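Local coordinates for L-talarate/galactarate dehydratase (Salmonella typhimurium, PDB 2PP0), which dehydrates L-talarate and galactarate to 5-keto-4-deoxy-D-glucarate with the help of one magnesium ion per subunit, and also epimerizes L-talarate to galactarate, at residues D26-K32 with A65-D71; S34-P39 with A384-T388; S282-E287 with K313-L317; L289-N293 with L317-R323. All coordinates share one frame. Numbering follows the deposited sequence.

How the contacts relate
Contacts 1 and 2 lie in the four-stranded antiparallel sheet that three N-terminal strands form with the C-terminal strand 388-395, and both use strand 28-40. They meet where Arg385 of contact 2 forms a salt bridge with Glu66 of contact 1 (NH1 to OE2, 2.8 Å). Contacts 3 and 4 lie across the chain's centre from contact 2. They join the same two helices, 283-291 and 308-320, and share Leu317; their centres are about 9 Å apart. All four contacts are partly buried. Backbone hydrogen bonds dominate contact 1. A single backbone hydrogen bond joins the two segments of contact 2, beside a packed tryptophan. Contacts 3 and 4 depend mainly on side-chain packing.

Contact 1: residues D26-K32 with A65-D71; sequences DRIEWVK and AEIRSRD
A classic beta bulge interrupts this antiparallel pair: Glu29 and Trp30 both face Arg68. Glu29 has phi/psi of -129/-10°, while its neighbours stay extended. Glu29 N donates to Arg68 O at 3.1 Å, and Trp30 N makes a weak bond to Arg68 O at 3.3 Å. The axes of strands 28-32 and 65-69 approach to 4.7 Å, with their directions 169° apart. Ile28 pairs with Ser69 before the bulge. Trp30-Arg68, Val31-Ile67 and Lys32-Glu66 follow it. Arg68 N donates to Trp30 O at 3.0 Å, Lys32 N to Glu66 O at 2.8 Å, and Glu66 N to Lys32 O at 2.9 Å. These strands are neighbours in the antiparallel sheet of the enolase-superfamily N-terminal domain. Ile67 (m, t) touches Ile28, CG2 to CG2 3.6 Å, and also packs on helix 127-146. On the other face, Trp30 CE3 (chi1 t) meets Arg68 CD at 3.5 Å, and Trp30 NE1 hydrogen-bonds Glu393. Glu66 OE2 forms a salt bridge with Arg385, and a water links OE2 to Lys32 O. Past the strand ends, Arg70 N donates to Arg27 O at 2.7 Å. Asp26 (chi1 t) accepts from Ser69 OG at OD2, 2.7 Å, and from Asp71 N at OD1, 3.0 Å.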
# COMPACT_ATOMS: atom_id res chain seq x y z
N ASP B 26 2.28 -19.08 9.89
CA ASP B 26 1.47 -19.13 11.10
C ASP B 26 0.02 -19.43 10.71
O ASP B 26 -0.33 -19.38 9.53
CB ASP B 26 1.56 -17.79 11.84
CG ASP B 26 1.19 -17.90 13.31
OD1 ASP B 26 0.71 -18.99 13.71
OD2 ASP B 26 1.37 -16.91 14.05
N ARG B 27 -0.81 -19.73 11.70
CA ARG B 27 -2.21 -20.06 11.46
C ARG B 27 -3.11 -19.53 12.56
O ARG B 27 -2.77 -19.58 13.74
CB ARG B 27 -2.38 -21.58 11.36
CG ARG B 27 -1.73 -22.22 10.15
CD ARG B 27 -2.49 -21.87 8.88
NE ARG B 27 -2.02 -22.63 7.73
CZ ARG B 27 -0.90 -22.35 7.06
NH1 ARG B 27 -0.13 -21.33 7.42
NH2 ARG B 27 -0.55 -23.10 6.02
N ILE B 28 -4.28 -19.01 12.18
CA ILE B 28 -5.22 -18.51 13.17
C ILE B 28 -5.88 -19.73 13.82
O ILE B 28 -6.26 -20.67 13.13
CB ILE B 28 -6.31 -17.61 12.52
CG1 ILE B 28 -5.67 -16.33 11.96
CG2 ILE B 28 -7.39 -17.26 13.54
CD1 ILE B 28 -6.61 -15.45 11.14
N GLU B 29 -6.01 -19.72 15.15
CA GLU B 29 -6.62 -20.86 15.82
C GLU B 29 -7.74 -20.47 16.78
O GLU B 29 -8.47 -21.34 17.26
CB GLU B 29 -5.57 -21.67 16.60
CG GLU B 29 -4.41 -22.17 15.75
CD GLU B 29 -3.57 -23.20 16.48
OE1 GLU B 29 -3.36 -23.04 17.70
OE2 GLU B 29 -3.11 -24.16 15.82
N TRP B 30 -7.89 -19.18 17.04
CA TRP B 30 -8.92 -18.72 17.96
C TRP B 30 -9.33 -17.28 17.68
O TRP B 30 -8.49 -16.43 17.38
CB TRP B 30 -8.39 -18.81 19.39
CG TRP B 30 -9.36 -18.42 20.46
CD1 TRP B 30 -10.35 -19.20 20.99
CD2 TRP B 30 -9.41 -17.17 21.16
NE1 TRP B 30 -11.00 -18.51 21.99
CE2 TRP B 30 -10.44 -17.27 22.12
CE3 TRP B 30 -8.67 -15.98 21.08
CZ2 TRP B 30 -10.76 -16.22 22.99
CZ3 TRP B 30 -8.99 -14.94 21.95
CH2 TRP B 30 -10.03 -15.07 22.89
N VAL B 31 -10.63 -17.01 17.81
CA VAL B 31 -11.18 -15.68 17.59
C VAL B 31 -12.29 -15.40 18.59
O VAL B 31 -13.13 -16.26 18.84
CB VAL B 31 -11.82 -15.53 16.19
CG1 VAL B 31 -12.24 -14.08 15.98
CG2 VAL B 31 -10.86 -15.98 15.12
N LYS B 32 -12.29 -14.19 19.16
CA LYS B 32 -13.33 -13.80 20.10
C LYS B 32 -13.93 -12.45 19.69
O LYS B 32 -13.20 -11.47 19.55
CB LYS B 32 -12.79 -13.67 21.52
CG LYS B 32 -13.87 -13.27 22.52
CD LYS B 32 -13.31 -13.08 23.91
CE LYS B 32 -14.40 -12.67 24.88
NZ LYS B 32 -13.85 -12.36 26.22
N ALA B 65 -12.78 -7.46 18.13
CA ALA B 65 -12.32 -8.75 17.64
C ALA B 65 -10.95 -9.02 18.25
O ALA B 65 -10.10 -8.13 18.33
CB ALA B 65 -12.21 -8.74 16.12
N GLU B 66 -10.76 -10.25 18.72
CA GLU B 66 -9.49 -10.67 19.31
C GLU B 66 -9.12 -11.94 18.57
O GLU B 66 -9.94 -12.86 18.47
CB GLU B 66 -9.66 -10.93 20.80
CG GLU B 66 -10.09 -9.71 21.59
CD GLU B 66 -10.45 -10.04 23.02
OE1 GLU B 66 -9.54 -10.43 23.79
OE2 GLU B 66 -11.64 -9.92 23.38
N ILE B 67 -7.91 -11.98 18.02
CA ILE B 67 -7.43 -13.13 17.25
C ILE B 67 -6.11 -13.63 17.82
O ILE B 67 -5.23 -12.84 18.15
CB ILE B 67 -7.21 -12.73 15.76
CG1 ILE B 67 -8.49 -12.12 15.18
CG2 ILE B 67 -6.79 -13.95 14.94
CD1 ILE B 67 -8.33 -11.61 13.74
N ARG B 68 -5.98 -14.95 17.94
CA ARG B 68 -4.75 -15.56 18.45
C ARG B 68 -4.27 -16.61 17.47
O ARG B 68 -5.06 -17.39 16.95
CB ARG B 68 -4.98 -16.17 19.84
CG ARG B 68 -4.98 -15.12 20.93
CD ARG B 68 -5.40 -15.64 22.29
NE ARG B 68 -5.43 -14.55 23.26
CZ ARG B 68 -4.34 -13.95 23.76
NH1 ARG B 68 -3.13 -14.35 23.39
NH2 ARG B 68 -4.47 -12.93 24.60
N SER B 69 -2.97 -16.61 17.20
CA SER B 69 -2.39 -17.55 16.24
C SER B 69 -1.69 -18.74 16.91
O SER B 69 -1.36 -18.71 18.10
CB SER B 69 -1.38 -16.83 15.35
OG SER B 69 -0.24 -16.44 16.11
N ARG B 70 -1.48 -19.78 16.12
CA ARG B 70 -0.82 -20.99 16.58
C ARG B 70 0.55 -20.66 17.19
O ARG B 70 0.90 -21.17 18.25
CB ARG B 70 -0.63 -21.94 15.41
CG ARG B 70 0.13 -23.22 15.73
CD ARG B 70 0.62 -23.85 14.45
NE ARG B 70 1.58 -22.99 13.78
CZ ARG B 70 2.00 -23.17 12.53
NH1 ARG B 70 1.54 -24.19 11.81
NH2 ARG B 70 2.89 -22.34 12.00
N ASP B 71 1.31 -19.79 16.53
CA ASP B 71 2.64 -19.45 17.00
C ASP B 71 2.72 -18.42 18.12
O ASP B 71 3.77 -17.82 18.35
CB ASP B 71 3.53 -19.03 15.83
CG ASP B 71 3.67 -20.13 14.79
OD1 ASP B 71 3.52 -21.32 15.17
OD2 ASP B 71 3.94 -19.83 13.61
O HOH W 1 -13.70 -9.55 21.72

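Contact 2: residues S34-P39 with A384-T388; sequences SLAFLP and ARRWT
The indole of Trp387 (chi1 m, chi2 -28°) is the apolar centre. Its CB points toward strand 34-39, and the ring lies along the end of that strand. Pro39 CD sits over one ring face, 3.7 Å from the centroid of the five-membered ring and 24° off its normal, a CH-pi contact. Leu38 CA lies over the indole face too. Ala36 adds its CB, 4.3 Å from Trp387 CB.

Segment 34-39 is extended. Residues 384-386 end a helix, and Trp387 at -86/1° leads out of it. Thr388 turns to -78/128° and pairs with Ala36 as an antiparallel non-hydrogen-bonded pair, CA to CA 3.9 Å. Phe37 N donates to Trp387 O at 3.0 Å. Thr388 (chi1 m) also bonds back to the helix, OG1 to Ala384 O at 2.8 Å.

At the polar edge one water joins three side chains: Ser34 OG at 2.8 Å, Arg385 NH1 at 2.8 Å and Thr388 OG1 at 2.9 Å. Arg385 NH1 also forms a salt bridge with Glu66.

The Leu38 side chain is about 8 Å from that of substrate-binding Lys82. The contact marks where helix 382-386 passes into strand 388-395, an outer strand of the four-stranded antiparallel sheet of the enolase-superfamily N-terminal domain fold. Strand 28-40 lies between strands 388-395 and 57-69. Leu35 and Phe37 touch Gln87 of helix 86-96, and Leu38 packs on Ala5 of the second subunit.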
# COMPACT_ATOMS: atom_id res chain seq x y z
N SER B 34 -16.80 -9.39 20.51
CA SER B 34 -17.55 -8.81 21.61
C SER B 34 -18.37 -7.61 21.15
O SER B 34 -17.95 -6.85 20.27
CB SER B 34 -16.61 -8.36 22.73
OG SER B 34 -15.91 -9.46 23.29
N LEU B 35 -19.56 -7.46 21.74
CA LEU B 35 -20.42 -6.33 21.45
C LEU B 35 -20.57 -5.62 22.78
O LEU B 35 -21.16 -6.17 23.72
CB LEU B 35 -21.80 -6.76 20.94
CG LEU B 35 -22.78 -5.59 20.82
CD1 LEU B 35 -22.20 -4.53 19.88
CD2 LEU B 35 -24.14 -6.08 20.30
N ALA B 36 -20.02 -4.42 22.88
CA ALA B 36 -20.10 -3.66 24.12
C ALA B 36 -20.75 -2.32 23.86
O ALA B 36 -20.84 -1.87 22.72
CB ALA B 36 -18.70 -3.46 24.70
N PHE B 37 -21.22 -1.68 24.93
CA PHE B 37 -21.84 -0.38 24.80
C PHE B 37 -21.20 0.62 25.75
O PHE B 37 -21.17 0.43 26.97
CB PHE B 37 -23.35 -0.48 25.04
CG PHE B 37 -24.09 -1.06 23.88
CD1 PHE B 37 -24.46 -0.25 22.80
CD2 PHE B 37 -24.38 -2.42 23.82
CE1 PHE B 37 -25.11 -0.79 21.69
CE2 PHE B 37 -25.02 -2.97 22.71
CZ PHE B 37 -25.38 -2.16 21.65
N LEU B 38 -20.67 1.67 25.15
CA LEU B 38 -20.00 2.75 25.87
C LEU B 38 -21.06 3.80 26.19
O LEU B 38 -21.59 4.45 25.29
CB LEU B 38 -18.92 3.34 24.98
CG LEU B 38 -18.13 4.56 25.45
CD1 LEU B 38 -17.20 4.14 26.57
CD2 LEU B 38 -17.32 5.12 24.28
N PRO B 39 -21.38 3.98 27.48
CA PRO B 39 -22.38 4.97 27.87
C PRO B 39 -21.90 6.42 27.93
O PRO B 39 -20.76 6.69 28.32
CB PRO B 39 -22.84 4.46 29.24
CG PRO B 39 -21.57 3.89 29.81
CD PRO B 39 -21.00 3.13 28.62
N ALA B 384 -13.94 -2.48 29.68
CA ALA B 384 -14.43 -2.89 28.37
C ALA B 384 -15.15 -4.22 28.51
O ALA B 384 -16.11 -4.50 27.77
CB ALA B 384 -13.26 -3.03 27.39
N ARG B 385 -14.70 -5.04 29.45
CA ARG B 385 -15.33 -6.34 29.67
C ARG B 385 -16.65 -6.11 30.39
O ARG B 385 -17.65 -6.75 30.09
CB ARG B 385 -14.42 -7.23 30.52
CG ARG B 385 -13.02 -7.42 29.94
CD ARG B 385 -13.06 -8.00 28.53
NE ARG B 385 -11.73 -8.41 28.08
CZ ARG B 385 -11.46 -8.95 26.90
NH1 ARG B 385 -12.43 -9.15 26.01
NH2 ARG B 385 -10.22 -9.31 26.61
N ARG B 386 -16.64 -5.18 31.35
CA ARG B 386 -17.84 -4.85 32.11
C ARG B 386 -18.93 -4.35 31.17
O ARG B 386 -20.11 -4.61 31.38
CB ARG B 386 -17.55 -3.77 33.15
CG ARG B 386 -17.18 -4.26 34.55
CD ARG B 386 -17.13 -3.06 35.51
NE ARG B 386 -18.33 -2.23 35.39
CZ ARG B 386 -18.47 -1.02 35.94
NH1 ARG B 386 -17.48 -0.49 36.64
NH2 ARG B 386 -19.60 -0.33 35.76
N TRP B 387 -18.53 -3.62 30.13
CA TRP B 387 -19.49 -3.07 29.18
C TRP B 387 -19.88 -4.01 28.04
O TRP B 387 -20.66 -3.63 27.17
CB TRP B 387 -18.96 -1.76 28.59
CG TRP B 387 -19.05 -0.60 29.52
CD1 TRP B 387 -19.96 -0.41 30.52
CD2 TRP B 387 -18.24 0.59 29.50
NE1 TRP B 387 -19.77 0.81 31.12
CE2 TRP B 387 -18.72 1.44 30.51
CE3 TRP B 387 -17.15 1.01 28.73
CZ2 TRP B 387 -18.16 2.69 30.77
CZ3 TRP B 387 -16.59 2.25 28.98
CH2 TRP B 387 -17.09 3.08 29.99
N THR B 388 -19.34 -5.22 28.04
CA THR B 388 -19.66 -6.18 27.00
C THR B 388 -21.03 -6.80 27.29
O THR B 388 -21.27 -7.29 28.40
CB THR B 388 -18.60 -7.30 26.93
OG1 THR B 388 -17.35 -6.74 26.52
CG2 THR B 388 -19.02 -8.38 25.96
O HOH W 2 -15.20 -8.52 25.79

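Contact 3: residues S282-E287 with K313-L317; sequences SFREHE and KIMDL
Helices 283-287 and 313-317 run nearly parallel, with axes 9.9 Å apart and crossing at -16°. The closest CA pair is Phe283-Ile314, 5.8 Å. Apolar packing centres on Phe283 (chi1 t, chi2 84°), whose CA-CB bond points toward helix 313-317. Its CD1 meets Ile314 CG1 at 3.7 Å and its CZ meets Leu317 CD2 at 4.0 Å. Ile314 (m, t) places CD1 3.6 Å from His286 ND1. Lys313 NZ makes a cation-pi contact 4.5 Å from the Phe283 ring centroid, 19° off the normal. The side-chain hydrogen bonds lie within segment 282-287. Ser282 (chi1 p) is the N-cap: its OG accepts from Glu285 N at 3.0 Å and donates to Glu285 OE2 at 2.8 Å. The His286 side chain is about 6 Å from that of Asp301, thought to raise the active-site histidine's basicity, and about 7 Å from that of magnesium ligand Glu278. The helices follow strands 274-276 and 297-298 of the enolase-superfamily C-terminal barrel, and Val305 of helix 302-305 packs against both His286 and Ile314.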
# COMPACT_ATOMS: atom_id res chain seq x y z
N SER B 282 -16.95 2.92 2.42
CA SER B 282 -16.21 2.05 1.51
C SER B 282 -15.21 2.87 0.72
O SER B 282 -15.34 4.09 0.62
CB SER B 282 -17.14 1.35 0.53
OG SER B 282 -17.58 2.24 -0.49
N PHE B 283 -14.22 2.19 0.15
CA PHE B 283 -13.24 2.85 -0.68
C PHE B 283 -13.98 3.46 -1.87
O PHE B 283 -13.80 4.62 -2.20
CB PHE B 283 -12.22 1.84 -1.20
CG PHE B 283 -11.40 2.35 -2.34
CD1 PHE B 283 -10.27 3.12 -2.12
CD2 PHE B 283 -11.78 2.09 -3.66
CE1 PHE B 283 -9.53 3.64 -3.18
CE2 PHE B 283 -11.05 2.60 -4.73
CZ PHE B 283 -9.92 3.38 -4.50
N ARG B 284 -14.82 2.65 -2.52
CA ARG B 284 -15.56 3.11 -3.68
C ARG B 284 -16.33 4.41 -3.48
O ARG B 284 -16.37 5.25 -4.37
CB ARG B 284 -16.50 2.01 -4.19
CG ARG B 284 -15.76 0.85 -4.84
CD ARG B 284 -16.63 0.08 -5.82
NE ARG B 284 -15.89 -0.99 -6.49
CZ ARG B 284 -15.52 -2.13 -5.91
NH1 ARG B 284 -15.84 -2.36 -4.64
NH2 ARG B 284 -14.84 -3.03 -6.59
N GLU B 285 -16.94 4.58 -2.31
CA GLU B 285 -17.68 5.81 -2.03
C GLU B 285 -16.72 6.99 -1.95
O GLU B 285 -16.98 8.05 -2.52
CB GLU B 285 -18.46 5.66 -0.73
CG GLU B 285 -19.57 4.63 -0.82
CD GLU B 285 -20.08 4.19 0.54
OE1 GLU B 285 -20.66 5.03 1.26
OE2 GLU B 285 -19.88 3.01 0.89
N HIS B 286 -15.61 6.80 -1.24
CA HIS B 286 -14.62 7.86 -1.12
C HIS B 286 -14.03 8.19 -2.48
O HIS B 286 -13.74 9.35 -2.77
CB HIS B 286 -13.50 7.44 -0.17
CG HIS B 286 -13.74 7.84 1.26
ND1 HIS B 286 -14.21 6.96 2.20
CD2 HIS B 286 -13.59 9.03 1.88
CE1 HIS B 286 -14.35 7.59 3.36
NE2 HIS B 286 -13.99 8.85 3.19
N GLU B 287 -13.85 7.17 -3.31
CA GLU B 287 -13.29 7.36 -4.64
C GLU B 287 -14.16 8.29 -5.49
O GLU B 287 -13.65 9.16 -6.19
CB GLU B 287 -13.14 6.01 -5.34
CG GLU B 287 -12.60 6.11 -6.76
CD GLU B 287 -12.45 4.75 -7.40
OE1 GLU B 287 -13.39 3.94 -7.31
OE2 GLU B 287 -11.39 4.49 -8.00
N LYS B 313 -5.95 2.29 0.91
CA LYS B 313 -6.17 2.59 -0.50
C LYS B 313 -6.79 3.98 -0.64
O LYS B 313 -6.53 4.69 -1.61
CB LYS B 313 -7.09 1.55 -1.15
CG LYS B 313 -6.48 0.16 -1.22
CD LYS B 313 -7.22 -0.69 -2.26
CE LYS B 313 -8.72 -0.76 -1.99
NZ LYS B 313 -9.45 -1.46 -3.10
N ILE B 314 -7.61 4.35 0.33
CA ILE B 314 -8.25 5.66 0.30
C ILE B 314 -7.17 6.73 0.47
O ILE B 314 -7.14 7.72 -0.27
CB ILE B 314 -9.30 5.79 1.43
CG1 ILE B 314 -10.47 4.85 1.13
CG2 ILE B 314 -9.78 7.24 1.55
CD1 ILE B 314 -11.43 4.67 2.29
N MET B 315 -6.27 6.52 1.43
CA MET B 315 -5.17 7.45 1.68
C MET B 315 -4.31 7.65 0.45
O MET B 315 -3.93 8.77 0.13
CB MET B 315 -4.25 6.93 2.79
CG MET B 315 -4.60 7.39 4.18
SD MET B 315 -3.24 6.89 5.29
CE MET B 315 -3.34 5.30 5.15
N ASP B 316 -3.96 6.55 -0.21
CA ASP B 316 -3.13 6.62 -1.40
C ASP B 316 -3.83 7.41 -2.51
O ASP B 316 -3.18 8.17 -3.24
CB ASP B 316 -2.79 5.21 -1.90
CG ASP B 316 -1.97 4.42 -0.89
OD1 ASP B 316 -1.36 5.05 -0.00
OD2 ASP B 316 -1.93 3.17 -0.98
N LEU B 317 -5.14 7.24 -2.63
CA LEU B 317 -5.89 7.96 -3.65
C LEU B 317 -5.94 9.45 -3.33
O LEU B 317 -5.70 10.29 -4.19
CB LEU B 317 -7.32 7.40 -3.76
CG LEU B 317 -8.21 8.06 -4.82
CD1 LEU B 317 -7.56 7.93 -6.19
CD2 LEU B 317 -9.59 7.40 -4.81

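Contact 4: residues L289-N293 with L317-R323; sequences LILGN and LAAKHGR
Two helix ends lie side by side here in the TIM-barrel-like domain, and each finishes in a Schellman motif. Asn293 has positive phi (55/41°) after helix 283-291. Gly322 (66/23°) is the C-prime residue after helix 308-320, with Arg323 N bonded to Ala318 O at 3.0 Å and Gly322 N to Ala319 O at 2.9 Å. Ile290 (m, t) fills the space between the ends. Its CD1 packs on Leu317 CD2 at 3.9 Å and Ala318 CB at 4.1 Å. Its CG2 lies over the His321 ring, 3.6 Å from the centroid and 16° off the normal, a CH-pi contact. His321 (chi1 m, chi2 71°) is held by ND1 donating to Leu317 O at 3.2 Å. Leu291 (m, t) brings CD2 to 3.8 Å from His321 NE2. Ile290, Ala318 and Arg323 also touch Val298 of the barrel strand 297-298. Arg323 points its CA-CB bond toward segment 289-293 and has chi1 to chi3 m, m, t. A water accepts from Arg323 NE at 2.7 Å and donates to Ile290 O at 2.7 Å.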
# COMPACT_ATOMS: atom_id res chain seq x y z
N LEU B 289 -16.10 10.63 -4.44
CA LEU B 289 -15.97 12.00 -3.97
C LEU B 289 -14.63 12.61 -4.39
O LEU B 289 -14.57 13.77 -4.79
CB LEU B 289 -16.13 12.08 -2.44
CG LEU B 289 -17.54 12.49 -1.98
CD1 LEU B 289 -18.49 11.31 -2.10
CD2 LEU B 289 -17.48 12.98 -0.55
N ILE B 290 -13.57 11.81 -4.30
CA ILE B 290 -12.24 12.30 -4.68
C ILE B 290 -12.15 12.57 -6.19
O ILE B 290 -11.62 13.61 -6.60
CB ILE B 290 -11.14 11.29 -4.24
CG1 ILE B 290 -11.04 11.28 -2.71
CG2 ILE B 290 -9.80 11.69 -4.85
CD1 ILE B 290 -10.19 10.16 -2.13
N LEU B 291 -12.67 11.67 -7.01
CA LEU B 291 -12.64 11.89 -8.46
C LEU B 291 -13.50 13.09 -8.84
O LEU B 291 -13.30 13.71 -9.89
CB LEU B 291 -13.13 10.65 -9.20
CG LEU B 291 -12.24 9.40 -9.09
CD1 LEU B 291 -12.86 8.27 -9.90
CD2 LEU B 291 -10.83 9.73 -9.59
N GLY B 292 -14.45 13.44 -7.97
CA GLY B 292 -15.32 14.57 -8.23
C GLY B 292 -14.81 15.87 -7.63
O GLY B 292 -15.49 16.89 -7.68
N ASN B 293 -13.61 15.82 -7.05
CA ASN B 293 -13.01 17.01 -6.45
C ASN B 293 -13.91 17.66 -5.39
O ASN B 293 -14.01 18.89 -5.29
CB ASN B 293 -12.66 18.02 -7.55
CG ASN B 293 -11.63 17.48 -8.52
OD1 ASN B 293 -11.72 17.69 -9.73
ND2 ASN B 293 -10.63 16.79 -7.99
N LEU B 317 -5.14 7.24 -2.63
CA LEU B 317 -5.89 7.96 -3.65
C LEU B 317 -5.94 9.45 -3.33
O LEU B 317 -5.70 10.29 -4.19
CB LEU B 317 -7.32 7.40 -3.76
CG LEU B 317 -8.21 8.06 -4.82
CD1 LEU B 317 -7.56 7.93 -6.19
CD2 LEU B 317 -9.59 7.40 -4.81
N ALA B 318 -6.25 9.77 -2.08
CA ALA B 318 -6.32 11.17 -1.65
C ALA B 318 -4.98 11.88 -1.86
O ALA B 318 -4.94 13.03 -2.31
CB ALA B 318 -6.71 11.25 -0.18
N ALA B 319 -3.89 11.19 -1.52
CA ALA B 319 -2.55 11.75 -1.67
C ALA B 319 -2.24 11.99 -3.14
O ALA B 319 -1.63 13.00 -3.50
CB ALA B 319 -1.51 10.80 -1.06
N LYS B 320 -2.65 11.06 -3.99
CA LYS B 320 -2.42 11.18 -5.43
C LYS B 320 -3.13 12.43 -5.96
O LYS B 320 -2.66 13.05 -6.92
CB LYS B 320 -2.95 9.93 -6.14
CG LYS B 320 -2.60 9.87 -7.63
CD LYS B 320 -3.11 8.60 -8.30
CE LYS B 320 -4.64 8.54 -8.32
NZ LYS B 320 -5.15 7.35 -9.07
N HIS B 321 -4.24 12.79 -5.34
CA HIS B 321 -5.00 13.97 -5.74
C HIS B 321 -4.61 15.23 -4.98
O HIS B 321 -5.30 16.24 -5.05
CB HIS B 321 -6.51 13.72 -5.59
CG HIS B 321 -7.10 12.93 -6.72
ND1 HIS B 321 -6.84 11.59 -6.90
CD2 HIS B 321 -7.90 13.30 -7.74
CE1 HIS B 321 -7.45 11.17 -8.00
NE2 HIS B 321 -8.10 12.19 -8.53
N GLY B 322 -3.50 15.15 -4.25
CA GLY B 322 -3.01 16.31 -3.51
C GLY B 322 -3.86 16.83 -2.37
O GLY B 322 -3.72 17.99 -1.98
N ARG B 323 -4.71 15.97 -1.81
CA ARG B 323 -5.58 16.38 -0.71
C ARG B 323 -4.95 16.09 0.65
O ARG B 323 -4.07 15.24 0.78
CB ARG B 323 -6.91 15.62 -0.79
CG ARG B 323 -7.56 15.63 -2.16
CD ARG B 323 -7.81 17.05 -2.66
NE ARG B 323 -8.59 17.04 -3.89
CZ ARG B 323 -8.94 18.14 -4.56
NH1 ARG B 323 -8.56 19.33 -4.11
NH2 ARG B 323 -9.67 18.05 -5.66
O HOH W 3 -10.24 15.31 -5.07